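Local coordinates for protein carbamate kinase (Aeropyrum pernix, PDB 2E9Y) that probably acts as a carbamate kinase of the amino acid kinase family, transferring phosphate between ATP and carbamate, at residues 113-126 with 168-182. Numbering follows the deposited sequence. Where two conformers were deposited one is given.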
ATOM      1  N   VAL A 113      -6.246  -4.507  -2.558  1.00 13.45           N
ATOM      2  CA  VAL A 113      -7.116  -3.640  -1.775  1.00 14.03           C
ATOM      3  C   VAL A 113      -6.551  -3.348  -0.391  1.00 13.96           C
ATOM      4  O   VAL A 113      -6.331  -4.267   0.399  1.00 12.80           O
ATOM      5  CB  VAL A 113      -8.523  -4.258  -1.607  1.00 15.91           C
ATOM      6  CG1 VAL A 113      -9.452  -3.262  -0.914  1.00 16.42           C
ATOM      7  CG2 VAL A 113      -9.088  -4.657  -2.967  1.00 17.35           C
ATOM      8  N   ILE A 114      -6.298  -2.072  -0.108  1.00 14.64           N
ATOM      9  CA  ILE A 114      -5.840  -1.717   1.214  1.00 14.79           C
ATOM     10  C   ILE A 114      -7.014  -1.920   2.144  1.00 14.65           C
ATOM     11  O   ILE A 114      -8.096  -1.411   1.912  1.00 16.12           O
ATOM     12  CB  ILE A 114      -5.412  -0.240   1.227  1.00 16.67           C
ATOM     13  CG1 ILE A 114      -4.234   0.040   0.275  1.00 17.37           C
ATOM     14  CG2 ILE A 114      -4.985   0.188   2.639  1.00 16.82           C
ATOM     15  CD1 ILE A 114      -3.050  -0.907   0.495  1.00 16.62           C
ATOM     16  N   SER A 115      -6.771  -2.748   3.170  1.00 15.09           N
ATOM     17  CA  SER A 115      -7.892  -3.314   3.924  1.00 14.92           C
ATOM     18  C   SER A 115      -7.787  -3.044   5.442  1.00 13.46           C
ATOM     19  O   SER A 115      -6.761  -3.288   6.067  1.00 14.11           O
ATOM     20  CB  SER A 115      -7.909  -4.809   3.660  1.00 14.98           C
ATOM     21  OG  SER A 115      -8.011  -5.008   2.254  1.00 14.87           O
ATOM     22  N   ARG A 116      -8.890  -2.505   6.012  1.00 14.21           N
ATOM     23  CA  ARG A 116      -8.950  -2.328   7.467  1.00 14.87           C
ATOM     24  C   ARG A 116      -9.916  -3.336   8.091  1.00 16.33           C
ATOM     25  O   ARG A 116     -10.883  -3.754   7.467  1.00 14.36           O
ATOM     26  CB  ARG A 116      -9.485  -0.930   7.762  1.00 15.33           C
ATOM     27  CG  ARG A 116      -8.532   0.217   7.390  1.00 13.27           C
ATOM     28  CD  ARG A 116      -9.274   1.554   7.283  1.00 13.85           C
ATOM     29  NE  ARG A 116     -10.309   1.435   6.252  1.00 14.73           N
ATOM     30  CZ  ARG A 116     -11.181   2.450   6.059  1.00 15.26           C
ATOM     31  NH1 ARG A 116     -11.136   3.565   6.777  1.00 16.87           N
ATOM     32  NH2 ARG A 116     -12.115   2.319   5.100  1.00 16.01           N
ATOM     33  N   VAL A 117      -9.651  -3.732   9.331  1.00 15.00           N
ATOM     34  CA  VAL A 117     -10.502  -4.691  10.020  1.00 14.89           C
ATOM     35  C   VAL A 117     -10.955  -4.089  11.343  1.00 15.15           C
ATOM     36  O   VAL A 117     -10.139  -3.573  12.107  1.00 15.33           O
ATOM     37  CB  VAL A 117      -9.750  -6.014  10.289  1.00 15.68           C
ATOM     38  CG1 VAL A 117     -10.622  -6.964  11.091  1.00 14.99           C
ATOM     39  CG2 VAL A 117      -9.365  -6.661   8.974  1.00 19.26           C
ATOM     40  N   LEU A 118     -12.258  -4.139  11.601  1.00 14.30           N
ATOM     41  CA  LEU A 118     -12.817  -3.600  12.841  1.00 15.38           C
ATOM     42  C   LEU A 118     -12.620  -4.590  13.990  1.00 15.25           C
ATOM     43  O   LEU A 118     -12.906  -5.777  13.849  1.00 16.20           O
ATOM     44  CB  LEU A 118     -14.319  -3.319  12.666  1.00 15.52           C
ATOM     45  CG  LEU A 118     -15.061  -2.691  13.855  1.00 17.88           C
ATOM     46  CD1 LEU A 118     -14.578  -1.263  14.048  1.00 16.23           C
ATOM     47  CD2 LEU A 118     -16.562  -2.705  13.611  1.00 18.70           C
ATOM     48  N   VAL A 119     -12.112  -4.104  15.119  1.00 15.68           N
ATOM     49  CA  VAL A 119     -11.922  -4.949  16.295  1.00 17.05           C
ATOM     50  C   VAL A 119     -12.638  -4.271  17.461  1.00 19.09           C
ATOM     51  O   VAL A 119     -12.992  -3.091  17.367  1.00 19.45           O
ATOM     52  CB  VAL A 119     -10.417  -5.158  16.625  1.00 17.50           C
ATOM     53  CG1 VAL A 119      -9.732  -5.860  15.451  1.00 17.04           C
ATOM     54  CG2 VAL A 119      -9.739  -3.827  16.923  1.00 17.76           C
ATOM     55  N   ASP A 120     -12.861  -5.007  18.547  1.00 19.23           N
ATOM     56  CA  ASP A 120     -13.560  -4.452  19.705  1.00 23.10           C
ATOM     57  C   ASP A 120     -12.596  -4.010  20.799  1.00 21.34           C
ATOM     58  O   ASP A 120     -11.702  -4.752  21.197  1.00 22.82           O
ATOM     59  CB  ASP A 120     -14.541  -5.484  20.269  1.00 26.06           C
ATOM     60  CG  ASP A 120     -15.557  -4.867  21.213  1.00 30.32           C
ATOM     61  OD1 ASP A 120     -15.147  -4.254  22.218  1.00 30.06           O
ATOM     62  OD2 ASP A 120     -16.771  -4.993  20.944  1.00 34.34           O
ATOM     63  N   VAL A 121     -12.789  -2.789  21.283  1.00 22.35           N
ATOM     64  CA  VAL A 121     -11.937  -2.227  22.319  1.00 23.43           C
ATOM     65  C   VAL A 121     -11.990  -3.015  23.629  1.00 22.98           C
ATOM     66  O   VAL A 121     -11.094  -2.900  24.467  1.00 20.93           O
ATOM     67  CB  VAL A 121     -12.321  -0.760  22.597  1.00 25.07           C
ATOM     68  CG1 VAL A 121     -13.688  -0.692  23.263  1.00 27.70           C
ATOM     69  CG2 VAL A 121     -11.265  -0.100  23.451  1.00 29.42           C
ATOM     70  N   SER A 122     -13.032  -3.826  23.799  1.00 22.65           N
ATOM     71  CA  SER A 122     -13.180  -4.616  25.020  1.00 21.96           C
ATOM     72  C   SER A 122     -12.443  -5.950  24.936  1.00 22.56           C
ATOM     73  O   SER A 122     -12.356  -6.682  25.923  1.00 22.77           O
ATOM     74  CB  SER A 122     -14.660  -4.881  25.301  1.00 22.04           C
ATOM     75  OG  SER A 122     -15.218  -5.755  24.334  0.50 18.64           O
ATOM     76  N   ASP A 123     -11.910  -6.262  23.758  1.00 21.03           N
ATOM     77  CA  ASP A 123     -11.195  -7.518  23.558  1.00 21.76           C
ATOM     78  C   ASP A 123     -10.112  -7.715  24.615  1.00 21.81           C
ATOM     79  O   ASP A 123      -9.281  -6.840  24.833  1.00 22.30           O
ATOM     80  CB  ASP A 123     -10.564  -7.547  22.165  1.00 20.76           C
ATOM     81  CG  ASP A 123     -10.158  -8.942  21.742  1.00 22.85           C
ATOM     82  OD1 ASP A 123      -9.212  -9.500  22.335  1.00 19.89           O
ATOM     83  OD2 ASP A 123     -10.799  -9.484  20.817  1.00 22.58           O
ATOM     84  N   PRO A 124     -10.114  -8.876  25.284  1.00 23.97           N
ATOM     85  CA  PRO A 124      -9.148  -9.232  26.332  1.00 25.23           C
ATOM     86  C   PRO A 124      -7.686  -9.006  25.936  1.00 26.35           C
ATOM     87  O   PRO A 124      -6.825  -8.746  26.782  1.00 25.31           O
ATOM     88  CB  PRO A 124      -9.443 -10.709  26.573  1.00 26.15           C
ATOM     89  CG  PRO A 124     -10.910 -10.792  26.332  1.00 26.69           C
ATOM     90  CD  PRO A 124     -11.090  -9.963  25.082  1.00 25.29           C
ATOM     91  N   SER A 125      -7.408  -9.101  24.641  1.00 25.52           N
ATOM     92  CA  SER A 125      -6.047  -8.935  24.156  1.00 26.13           C
ATOM     93  C   SER A 125      -5.458  -7.544  24.406  1.00 25.75           C
ATOM     94  O   SER A 125      -4.243  -7.403  24.541  1.00 27.49           O
ATOM     95  CB  SER A 125      -5.990  -9.265  22.661  1.00 26.15           C
ATOM     96  OG  SER A 125      -4.670  -9.600  22.278  1.00 29.06           O
ATOM     97  N   PHE A 126      -6.304  -6.520  24.469  1.00 24.36           N
ATOM     98  CA  PHE A 126      -5.793  -5.156  24.670  1.00 26.38           C
ATOM     99  C   PHE A 126      -5.172  -4.986  26.065  1.00 28.69           C
ATOM    100  O   PHE A 126      -4.330  -4.130  26.292  1.00 29.22           O
ATOM    101  CB  PHE A 126      -6.934  -4.134  24.495  1.00 23.38           C
ATOM    102  CG  PHE A 126      -7.208  -3.878  23.033  1.00 24.97           C
ATOM    103  CD1 PHE A 126      -6.363  -3.054  22.293  1.00 22.36           C
ATOM    104  CD2 PHE A 126      -8.334  -4.427  22.447  1.00 23.75           C
ATOM    105  CE1 PHE A 126      -6.644  -2.807  20.950  1.00 24.71           C
ATOM    106  CE2 PHE A 126      -8.607  -4.176  21.102  1.00 24.93           C
ATOM    107  CZ  PHE A 126      -7.762  -3.373  20.351  1.00 25.24           C
ATOM    108  N   PRO A 168      -6.442  -8.790  18.814  1.00 18.27           N
ATOM    109  CA  PRO A 168      -7.894  -8.893  18.998  1.00 18.24           C
ATOM    110  C   PRO A 168      -8.575  -9.662  17.878  1.00 19.49           C
ATOM    111  O   PRO A 168      -8.048  -9.761  16.770  1.00 19.78           O
ATOM    112  CB  PRO A 168      -8.338  -7.438  19.048  1.00 17.48           C
ATOM    113  CG  PRO A 168      -7.372  -6.764  18.139  1.00 20.50           C
ATOM    114  CD  PRO A 168      -6.051  -7.399  18.515  1.00 17.50           C
ATOM    115  N   ARG A 169      -9.746 -10.210  18.173  1.00 18.44           N
ATOM    116  CA  ARG A 169     -10.486 -10.957  17.168  1.00 20.76           C
ATOM    117  C   ARG A 169     -11.181 -10.013  16.192  1.00 19.33           C
ATOM    118  O   ARG A 169     -11.663  -8.947  16.574  1.00 19.04           O
ATOM    119  CB  ARG A 169     -11.507 -11.883  17.835  1.00 23.57           C
ATOM    120  CG  ARG A 169     -10.875 -13.127  18.447  1.00 30.47           C
ATOM    121  CD  ARG A 169     -11.903 -14.234  18.657  1.00 34.09           C
ATOM    122  NE  ARG A 169     -11.275 -15.548  18.788  1.00 37.28           N
ATOM    123  CZ  ARG A 169     -10.548 -15.936  19.832  1.00 40.11           C
ATOM    124  NH1 ARG A 169     -10.352 -15.112  20.855  1.00 41.84           N
ATOM    125  NH2 ARG A 169     -10.013 -17.149  19.852  1.00 40.75           N
ATOM    126  N   PRO A 170     -11.224 -10.388  14.904  1.00 17.98           N
ATOM    127  CA  PRO A 170     -11.867  -9.550  13.890  1.00 17.56           C
ATOM    128  C   PRO A 170     -13.381  -9.516  14.071  1.00 18.42           C
ATOM    129  O   PRO A 170     -14.002 -10.547  14.323  1.00 18.52           O
ATOM    130  CB  PRO A 170     -11.442 -10.212  12.581  1.00 18.04           C
ATOM    131  CG  PRO A 170     -11.361 -11.650  12.950  1.00 18.55           C
ATOM    132  CD  PRO A 170     -10.680 -11.620  14.305  1.00 18.78           C
ATOM    133  N   VAL A 171     -13.968  -8.327  13.957  1.00 18.76           N
ATOM    134  CA  VAL A 171     -15.413  -8.176  14.114  1.00 19.25           C
ATOM    135  C   VAL A 171     -16.093  -7.984  12.766  1.00 19.06           C
ATOM    136  O   VAL A 171     -17.141  -8.571  12.502  1.00 19.01           O
ATOM    137  CB  VAL A 171     -15.745  -6.985  15.027  1.00 21.17           C
ATOM    138  CG1 VAL A 171     -17.253  -6.804  15.126  1.00 22.92           C
ATOM    139  CG2 VAL A 171     -15.145  -7.224  16.410  1.00 20.32           C
ATOM    140  N   SER A 172     -15.495  -7.156  11.918  1.00 18.04           N
ATOM    141  CA  SER A 172     -16.034  -6.910  10.587  1.00 18.21           C
ATOM    142  C   SER A 172     -14.924  -6.397   9.688  1.00 17.78           C
ATOM    143  O   SER A 172     -13.934  -5.841  10.167  1.00 16.77           O
ATOM    144  CB  SER A 172     -17.179  -5.888  10.645  1.00 18.32           C
ATOM    145  OG  SER A 172     -16.741  -4.640  11.148  0.50 19.66           O
ATOM    146  N   ILE A 173     -15.076  -6.605   8.384  1.00 17.12           N
ATOM    147  CA  ILE A 173     -14.080  -6.128   7.431  1.00 16.29           C
ATOM    148  C   ILE A 173     -14.600  -4.788   6.923  1.00 16.36           C
ATOM    149  O   ILE A 173     -15.547  -4.728   6.135  1.00 16.54           O
ATOM    150  CB  ILE A 173     -13.906  -7.105   6.253  1.00 17.20           C
ATOM    151  CG1 ILE A 173     -13.576  -8.512   6.778  1.00 17.35           C
ATOM    152  CG2 ILE A 173     -12.807  -6.606   5.327  1.00 18.59           C
ATOM    153  CD1 ILE A 173     -12.387  -8.578   7.739  1.00 16.68           C
ATOM    154  N   VAL A 174     -13.982  -3.713   7.395  1.00 16.17           N
ATOM    155  CA  VAL A 174     -14.397  -2.366   7.030  1.00 15.76           C
ATOM    156  C   VAL A 174     -14.490  -2.140   5.524  1.00 15.16           C
ATOM    157  O   VAL A 174     -15.437  -1.515   5.030  1.00 14.14           O
ATOM    158  CB  VAL A 174     -13.428  -1.327   7.633  1.00 17.07           C
ATOM    159  CG1 VAL A 174     -13.829   0.076   7.213  1.00 16.81           C
ATOM    160  CG2 VAL A 174     -13.432  -1.447   9.156  1.00 15.97           C
ATOM    161  N   ASP A 175     -13.517  -2.671   4.799  1.00 13.97           N
ATOM    162  CA  ASP A 175     -13.455  -2.492   3.360  1.00 15.56           C
ATOM    163  C   ASP A 175     -14.062  -3.613   2.528  1.00 16.29           C
ATOM    164  O   ASP A 175     -13.743  -3.772   1.351  1.00 15.57           O
ATOM    165  CB  ASP A 175     -12.000  -2.239   2.977  1.00 14.85           C
ATOM    166  CG  ASP A 175     -11.485  -0.949   3.571  1.00 16.93           C
ATOM    167  OD1 ASP A 175     -11.932   0.122   3.108  1.00 17.47           O
ATOM    168  OD2 ASP A 175     -10.667  -1.003   4.514  1.00 16.32           O
ATOM    169  N   ARG A 176     -14.962  -4.367   3.144  1.00 16.49           N
ATOM    170  CA  ARG A 176     -15.633  -5.471   2.470  1.00 18.41           C
ATOM    171  C   ARG A 176     -16.212  -5.075   1.109  1.00 18.05           C
ATOM    172  O   ARG A 176     -16.018  -5.787   0.121  1.00 18.22           O
ATOM    173  CB  ARG A 176     -16.736  -6.022   3.382  1.00 20.32           C
ATOM    174  CG  ARG A 176     -17.537  -7.174   2.811  1.00 24.29           C
ATOM    175  CD  ARG A 176     -18.618  -6.672   1.875  1.00 30.61           C
ATOM    176  NE  ARG A 176     -19.447  -7.761   1.375  1.00 34.80           N
ATOM    177  CZ  ARG A 176     -20.356  -7.624   0.417  1.00 35.62           C
ATOM    178  NH1 ARG A 176     -20.551  -6.439  -0.149  1.00 36.74           N
ATOM    179  NH2 ARG A 176     -21.064  -8.673   0.023  1.00 36.83           N
ATOM    180  N   ASP A 177     -16.914  -3.944   1.054  1.00 18.30           N
ATOM    181  CA  ASP A 177     -17.514  -3.493  -0.203  1.00 18.53           C
ATOM    182  C   ASP A 177     -16.500  -3.265  -1.326  1.00 18.96           C
ATOM    183  O   ASP A 177     -16.769  -3.611  -2.476  1.00 17.00           O
ATOM    184  CB  ASP A 177     -18.346  -2.219   0.012  1.00 19.68           C
ATOM    185  CG  ASP A 177     -19.632  -2.484   0.784  1.00 24.65           C
ATOM    186  OD1 ASP A 177     -20.025  -3.661   0.902  1.00 25.61           O
ATOM    187  OD2 ASP A 177     -20.259  -1.514   1.260  1.00 26.49           O
ATOM    188  N   LEU A 178     -15.342  -2.685  -1.012  1.00 17.09           N
ATOM    189  CA  LEU A 178     -14.328  -2.458  -2.042  1.00 17.71           C
ATOM    190  C   LEU A 178     -13.791  -3.795  -2.527  1.00 17.50           C
ATOM    191  O   LEU A 178     -13.484  -3.964  -3.703  1.00 18.05           O
ATOM    192  CB  LEU A 178     -13.170  -1.614  -1.501  1.00 18.07           C
ATOM    193  CG  LEU A 178     -13.477  -0.134  -1.273  1.00 18.87           C
ATOM    194  CD1 LEU A 178     -12.264   0.544  -0.644  1.00 20.16           C
ATOM    195  CD2 LEU A 178     -13.841   0.527  -2.597  1.00 20.38           C
ATOM    196  N   ILE A 179     -13.677  -4.750  -1.613  1.00 15.50           N
ATOM    197  CA  ILE A 179     -13.185  -6.064  -1.986  1.00 15.25           C
ATOM    198  C   ILE A 179     -14.208  -6.744  -2.900  1.00 16.73           C
ATOM    199  O   ILE A 179     -13.842  -7.359  -3.903  1.00 16.77           O
ATOM    200  CB  ILE A 179     -12.929  -6.928  -0.735  1.00 14.93           C
ATOM    201  CG1 ILE A 179     -11.803  -6.287   0.094  1.00 15.31           C
ATOM    202  CG2 ILE A 179     -12.545  -8.345  -1.139  1.00 14.02           C
ATOM    203  CD1 ILE A 179     -11.569  -6.947   1.446  1.00 17.88           C
ATOM    204  N   ALA A 180     -15.486  -6.619  -2.559  1.00 16.61           N
ATOM    205  CA  ALA A 180     -16.545  -7.227  -3.367  1.00 19.47           C
ATOM    206  C   ALA A 180     -16.577  -6.614  -4.765  1.00 20.10           C
ATOM    207  O   ALA A 180     -16.728  -7.321  -5.763  1.00 22.51           O
ATOM    208  CB  ALA A 180     -17.895  -7.050  -2.683  1.00 19.56           C
ATOM    209  N   GLU A 181     -16.434  -5.296  -4.836  1.00 21.06           N
ATOM    210  CA  GLU A 181     -16.438  -4.603  -6.116  1.00 22.32           C
ATOM    211  C   GLU A 181     -15.255  -5.054  -6.967  1.00 22.72           C
ATOM    212  O   GLU A 181     -15.393  -5.290  -8.170  1.00 20.25           O
ATOM    213  CB  GLU A 181     -16.378  -3.092  -5.888  1.00 24.33           C
ATOM    214  CG  GLU A 181     -17.683  -2.501  -5.371  1.00 28.62           C
ATOM    215  CD  GLU A 181     -17.507  -1.121  -4.776  1.00 31.88           C
ATOM    216  OE1 GLU A 181     -16.555  -0.417  -5.171  1.00 34.80           O
ATOM    217  OE2 GLU A 181     -18.328  -0.733  -3.921  1.00 35.38           O
ATOM    218  N   ALA A 182     -14.092  -5.182  -6.336  1.00 20.21           N
ATOM    219  CA  ALA A 182     -12.894  -5.613  -7.045  1.00 20.05           C
ATOM    220  C   ALA A 182     -13.088  -7.019  -7.593  1.00 20.36           C
ATOM    221  O   ALA A 182     -12.663  -7.323  -8.707  1.00 20.67           O
ATOM    222  CB  ALA A 182     -11.687  -5.583  -6.109  1.00 18.46           C
TER
HETATM  223  O   HOH W   1     -12.272  -7.795  18.938  1.00 19.26           O
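Arg116 grips Asp175 side-on, its chain bent at chi3 (-60°) to bring the guanidinium round to the carboxylate. Along that chain, Arg116 CB lies 3.5 Å from Asp175 OD2 and near Val174 CB, and CG and CD run on past the same oxygen. Arg116 NE then donates almost straight to Asp175 OD2 (3.0 Å, 175°), in the guanidinium plane, while NH2 reaches Asp175 OD1. Val174 CG1 covers one face at CZ and NH2; NH2 also forms a salt bridge with Glu98 of the second subunit, and NH1 a hydrogen bond with His95 of that subunit. Asp175 OD2 is held twice, since Arg116 N meets its anti lone pair at 2.8 Å. Lys94 of the second subunit pairs with Asp175 OD1. An asparagine in place of Asp175 would probably weaken the two-pronged grip and take from Arg116 and Lys94 the negative charge they share here. Farther along, Leu118 N bonds Ser172 O and Val171 N returns to Leu118 O, both at 2.8 Å. At the far end Asp123 OD2 takes Arg169 N from above its carboxylate plane (2.9 Å). Val171 and Ser172 together face Leu118, a classic beta bulge in the short antiparallel pairing of weakly bonded strand 170-173 with strand 112-119 of the main amino acid kinase sheet.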